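Local coordinates for putative type III secretion protein YscO (Vibrio parahaemolyticus, PDB 4MH6) that probably serves bacterial type III secretion as a YscO-family protein, folding into a long two-helix hairpin with a predicted coiled coil, at residues V88-K91 / E92-T95. Sequence-based numbering, arbitrary orientation.
Sequences VLLK and ELET
Leu90 and Glu94, one turn apart at the start of a helix, lay their side chains obliquely across each other. Leu90 has its CG anti to the backbone N (chi1 -174°), which brings methyl CD1 of Leu90 alongside the carboxylate, 3.7 Å from OE2 of Glu94. The glutamate, extended beyond CG, also runs its aliphatic part past the carbonyl of Leu90, and Glu94 N donates to Leu90 O at 2.9 Å.

Leu93 touches both Val88 and Leu90. Leu93 CD2 meets Leu90 CD1 loosely at 4.4 Å, while Leu93 CB lies 4.3 Å from CG2 of Val88, a residue still in the loop. Leu89, also ahead of the helix, is the N-cap residue. The helical bond ladder begins at its carbonyl, where Leu89 O accepts Leu93 N at 3.0 Å and a weak bond from Glu92 N.

Thr95 turns its hydroxyl back along the helix, OG1 lying beside its own backbone N (chi1 -56°), and donates to Lys91 O. That carbonyl also receives a weak bond from Thr95 N.

This largely exposed stretch, running from the end of the loop into the start of helix 90-167, lies at the bend of the hairpin, its centre about 53 Å from the centre of the chain, where the connection from helix 18-84 reverses direction and the two helices of the predicted coiled coil run back antiparallel.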
# COMPACT_ATOMS: atom_id res chain seq x y z
N VAL A 88 47.48 -2.53 -32.11
CA VAL A 88 46.35 -3.03 -32.91
C VAL A 88 45.87 -2.07 -34.01
O VAL A 88 46.15 -0.86 -33.97
CB VAL A 88 45.14 -3.43 -32.02
CG1 VAL A 88 45.48 -4.66 -31.19
CG2 VAL A 88 44.70 -2.28 -31.13
N LEU A 89 45.15 -2.61 -34.99
CA LEU A 89 44.65 -1.80 -36.10
C LEU A 89 43.35 -1.09 -35.72
O LEU A 89 42.55 -1.59 -34.92
CB LEU A 89 44.48 -2.67 -37.35
CG LEU A 89 45.78 -3.30 -37.87
CD1 LEU A 89 45.52 -4.17 -39.09
CD2 LEU A 89 46.81 -2.22 -38.18
N LEU A 90 43.15 0.09 -36.31
CA LEU A 90 41.97 0.96 -36.06
C LEU A 90 40.56 0.36 -35.85
O LEU A 90 39.87 0.72 -34.88
CB LEU A 90 41.89 2.05 -37.14
CG LEU A 90 40.79 3.10 -36.92
CD1 LEU A 90 40.92 3.75 -35.54
CD2 LEU A 90 40.78 4.17 -38.01
N LYS A 91 40.10 -0.53 -36.73
CA LYS A 91 38.74 -1.04 -36.52
C LYS A 91 38.62 -2.02 -35.35
O LYS A 91 37.53 -2.15 -34.80
CB LYS A 91 38.11 -1.52 -37.83
CG LYS A 91 38.57 -2.83 -38.42
CD LYS A 91 38.47 -2.70 -39.95
CE LYS A 91 37.16 -2.09 -40.47
NZ LYS A 91 37.35 -1.61 -41.87
N GLU A 92 39.72 -2.67 -34.96
CA GLU A 92 39.70 -3.55 -33.78
C GLU A 92 39.74 -2.64 -32.56
O GLU A 92 39.06 -2.88 -31.58
CB GLU A 92 40.86 -4.55 -33.75
CG GLU A 92 40.72 -5.69 -34.76
CD GLU A 92 41.94 -6.60 -34.82
OE1 GLU A 92 42.76 -6.59 -33.86
OE2 GLU A 92 42.07 -7.34 -35.82
N LEU A 93 40.54 -1.57 -32.65
CA LEU A 93 40.62 -0.58 -31.59
C LEU A 93 39.24 -0.01 -31.34
O LEU A 93 38.85 0.26 -30.21
CB LEU A 93 41.57 0.55 -31.98
CG LEU A 93 41.71 1.69 -30.97
CD1 LEU A 93 42.28 1.18 -29.65
CD2 LEU A 93 42.59 2.79 -31.54
N GLU A 94 38.48 0.17 -32.42
CA GLU A 94 37.13 0.70 -32.29
C GLU A 94 36.10 -0.37 -31.93
O GLU A 94 35.04 -0.04 -31.41
CB GLU A 94 36.75 1.49 -33.54
CG GLU A 94 37.50 2.81 -33.60
CD GLU A 94 37.27 3.50 -34.91
OE1 GLU A 94 36.98 2.79 -35.88
OE2 GLU A 94 37.40 4.75 -34.98
N THR A 95 36.40 -1.63 -32.20
CA THR A 95 35.51 -2.71 -31.80
C THR A 95 35.63 -2.86 -30.28
O THR A 95 34.67 -3.21 -29.60
CB THR A 95 35.86 -4.04 -32.50
OG1 THR A 95 35.86 -3.84 -33.91
CG2 THR A 95 34.85 -5.12 -32.16